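Local coordinates for protein L-ribulose 3-epimerase (Mesorhizobium loti, PDB 3VYL) that catalyses the epimerisation of L-ribulose at C3, binds manganese, and probably also accepts D-psicose and D-tagatose with lower efficiency, at residues A[136-141]-A[172-177]. Residues are numbered along the deposited sequence; the frame is centred on the assembly and turned at random.
Sequences TAKAAG and SDNIFL
The amide of N174 enters with its nitrogen leading: K138 CA and CB lie over one face at the ND2 end, with K138 CB 3.7 Å from N174 ND2, whereas A137 CB meets the edge at the same distance from ND2, slightly toward the other face. A chi1 of -159° swings CG of N174 away from its own backbone N and carries the amide out to the helix. ND2 is 3.2 Å from K138 N, but both are donors, so this proximity is not a bond; ND2 instead donates to the carbonyls of V142 and A134, two bonds that fix the rotation of this buried amide. The second flat group, the D173 carboxylate, takes K138 NZ at the syn lone pair of OD2, an exposed salt bridge of 3.1 Å, and K138 CE lies 3.5 Å from the same oxygen. Behind N174, an ST turn holds the backbone: N174 N donates to S172 OG at 2.8 Å, nearly straight at 171°. In the TIM barrel, the contact joins the end of helix 120-139, closed by a Schellman motif at G141, to the approach to strand 175-180. Helix 78-98 packs on A137, and N174 pairs by backbone with L144 of strand 143-147.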
ATOM      1  N   THR A 136       5.787 -42.825  -3.153  1.00 43.79           N
ATOM      2  CA  THR A 136       4.511 -43.389  -3.596  1.00 42.37           C
ATOM      3  C   THR A 136       3.867 -42.433  -4.583  1.00 45.08           C
ATOM      4  O   THR A 136       3.356 -42.852  -5.628  1.00 48.55           O
ATOM      5  CB  THR A 136       3.536 -43.607  -2.423  1.00 40.92           C
ATOM      6  OG1 THR A 136       4.060 -44.593  -1.527  1.00 38.21           O
ATOM      7  CG2 THR A 136       2.166 -44.056  -2.926  1.00 38.67           C
ATOM      8  N   ALA A 137       3.906 -41.147  -4.245  1.00 45.09           N
ATOM      9  CA  ALA A 137       3.309 -40.111  -5.077  1.00 44.69           C
ATOM     10  C   ALA A 137       4.005 -40.009  -6.442  1.00 43.61           C
ATOM     11  O   ALA A 137       3.337 -39.916  -7.485  1.00 42.02           O
ATOM     12  CB  ALA A 137       3.327 -38.773  -4.343  1.00 44.52           C
ATOM     13  N   LYS A 138       5.337 -40.045  -6.433  1.00 42.47           N
ATOM     14  CA  LYS A 138       6.108 -39.986  -7.679  1.00 45.28           C
ATOM     15  C   LYS A 138       5.669 -41.101  -8.631  1.00 42.95           C
ATOM     16  O   LYS A 138       5.259 -40.831  -9.765  1.00 37.90           O
ATOM     17  CB  LYS A 138       7.619 -40.069  -7.410  1.00 48.64           C
ATOM     18  CG  LYS A 138       8.474 -39.555  -8.560  1.00 49.61           C
ATOM     19  CD  LYS A 138       9.940 -39.931  -8.417  1.00 52.10           C
ATOM     20  CE  LYS A 138      10.674 -39.015  -7.447  1.00 56.94           C
ATOM     21  NZ  LYS A 138      12.146 -39.004  -7.683  1.00 57.29           N
ATOM     22  N   ALA A 139       5.739 -42.340  -8.135  1.00 41.71           N
ATOM     23  CA  ALA A 139       5.293 -43.524  -8.875  1.00 41.09           C
ATOM     24  C   ALA A 139       3.902 -43.345  -9.470  1.00 42.73           C
ATOM     25  O   ALA A 139       3.640 -43.798 -10.590  1.00 44.85           O
ATOM     26  CB  ALA A 139       5.351 -44.763  -7.999  1.00 37.33           C
ATOM     27  N   ALA A 140       3.016 -42.664  -8.744  1.00 42.01           N
ATOM     28  CA  ALA A 140       1.665 -42.429  -9.248  1.00 41.91           C
ATOM     29  C   ALA A 140       1.563 -41.238 -10.209  1.00 41.65           C
ATOM     30  O   ALA A 140       0.489 -40.946 -10.737  1.00 41.01           O
ATOM     31  CB  ALA A 140       0.686 -42.290  -8.094  1.00 43.81           C
ATOM     32  N   GLY A 141       2.690 -40.568 -10.449  1.00 44.31           N
ATOM     33  CA  GLY A 141       2.741 -39.405 -11.348  1.00 42.77           C
ATOM     34  C   GLY A 141       2.132 -38.152 -10.738  1.00 42.45           C
ATOM     35  O   GLY A 141       1.417 -37.407 -11.418  1.00 41.80           O
ATOM     36  N   SER A 172      13.577 -35.121  -0.073  1.00 42.02           N
ATOM     37  CA  SER A 172      12.842 -35.436  -1.285  1.00 41.13           C
ATOM     38  C   SER A 172      12.915 -34.357  -2.363  1.00 41.95           C
ATOM     39  O   SER A 172      13.190 -33.188  -2.086  1.00 41.14           O
ATOM     40  CB  SER A 172      11.384 -35.742  -0.969  1.00 39.62           C
ATOM     41  OG  SER A 172      10.657 -35.911  -2.177  1.00 39.45           O
ATOM     42  N   ASP A 173      12.660 -34.781  -3.596  1.00 43.62           N
ATOM     43  CA  ASP A 173      12.482 -33.882  -4.724  1.00 45.02           C
ATOM     44  C   ASP A 173      11.081 -34.028  -5.341  1.00 43.82           C
ATOM     45  O   ASP A 173      10.865 -33.672  -6.504  1.00 42.74           O
ATOM     46  CB  ASP A 173      13.570 -34.116  -5.779  1.00 49.98           C
ATOM     47  CG  ASP A 173      13.635 -35.568  -6.253  1.00 55.24           C
ATOM     48  OD1 ASP A 173      14.757 -36.127  -6.263  1.00 56.94           O
ATOM     49  OD2 ASP A 173      12.581 -36.149  -6.617  1.00 56.54           O
ATOM     50  N   ASN A 174      10.142 -34.574  -4.567  1.00 40.54           N
ATOM     51  CA  ASN A 174       8.738 -34.576  -4.972  1.00 37.95           C
ATOM     52  C   ASN A 174       7.846 -33.883  -3.933  1.00 36.96           C
ATOM     53  O   ASN A 174       6.615 -33.996  -3.951  1.00 35.78           O
ATOM     54  CB  ASN A 174       8.246 -35.989  -5.298  1.00 37.36           C
ATOM     55  CG  ASN A 174       7.004 -35.979  -6.173  1.00 38.20           C
ATOM     56  OD1 ASN A 174       6.831 -35.086  -7.005  1.00 39.88           O
ATOM     57  ND2 ASN A 174       6.123 -36.955  -5.976  1.00 36.79           N
ATOM     58  N   ILE A 175       8.482 -33.157  -3.025  1.00 36.81           N
ATOM     59  CA  ILE A 175       7.751 -32.357  -2.058  1.00 38.26           C
ATOM     60  C   ILE A 175       7.985 -30.863  -2.303  1.00 38.94           C
ATOM     61  O   ILE A 175       9.107 -30.361  -2.190  1.00 38.20           O
ATOM     62  CB  ILE A 175       8.075 -32.770  -0.605  1.00 37.51           C
ATOM     63  CG1 ILE A 175       7.637 -34.215  -0.358  1.00 36.55           C
ATOM     64  CG2 ILE A 175       7.379 -31.840   0.380  1.00 36.96           C
ATOM     65  CD1 ILE A 175       8.170 -34.817   0.922  1.00 38.72           C
ATOM     66  N   PHE A 176       6.909 -30.170  -2.658  1.00 39.39           N
ATOM     67  CA  PHE A 176       6.947 -28.732  -2.898  1.00 39.98           C
ATOM     68  C   PHE A 176       6.088 -27.956  -1.893  1.00 38.49           C
ATOM     69  O   PHE A 176       5.490 -28.545  -0.987  1.00 38.81           O
ATOM     70  CB  PHE A 176       6.521 -28.428  -4.336  1.00 41.52           C
ATOM     71  CG  PHE A 176       7.371 -29.104  -5.370  1.00 46.71           C
ATOM     72  CD1 PHE A 176       8.671 -28.662  -5.625  1.00 47.23           C
ATOM     73  CD2 PHE A 176       6.880 -30.193  -6.093  1.00 49.03           C
ATOM     74  CE1 PHE A 176       9.457 -29.289  -6.580  1.00 46.76           C
ATOM     75  CE2 PHE A 176       7.669 -30.823  -7.049  1.00 47.76           C
ATOM     76  CZ  PHE A 176       8.956 -30.370  -7.290  1.00 45.97           C
ATOM     77  N   LEU A 177       6.048 -26.634  -2.052  1.00 36.89           N
ATOM     78  CA  LEU A 177       5.253 -25.764  -1.187  1.00 34.55           C
ATOM     79  C   LEU A 177       3.910 -25.402  -1.789  1.00 32.62           C
ATOM     80  O   LEU A 177       3.789 -25.146  -2.997  1.00 31.88           O
ATOM     81  CB  LEU A 177       5.998 -24.475  -0.839  1.00 33.16           C
ATOM     82  CG  LEU A 177       7.212 -24.549   0.073  1.00 33.13           C
ATOM     83  CD1 LEU A 177       7.832 -23.163   0.139  1.00 32.21           C
ATOM     84  CD2 LEU A 177       6.843 -25.065   1.458  1.00 32.40           C
TER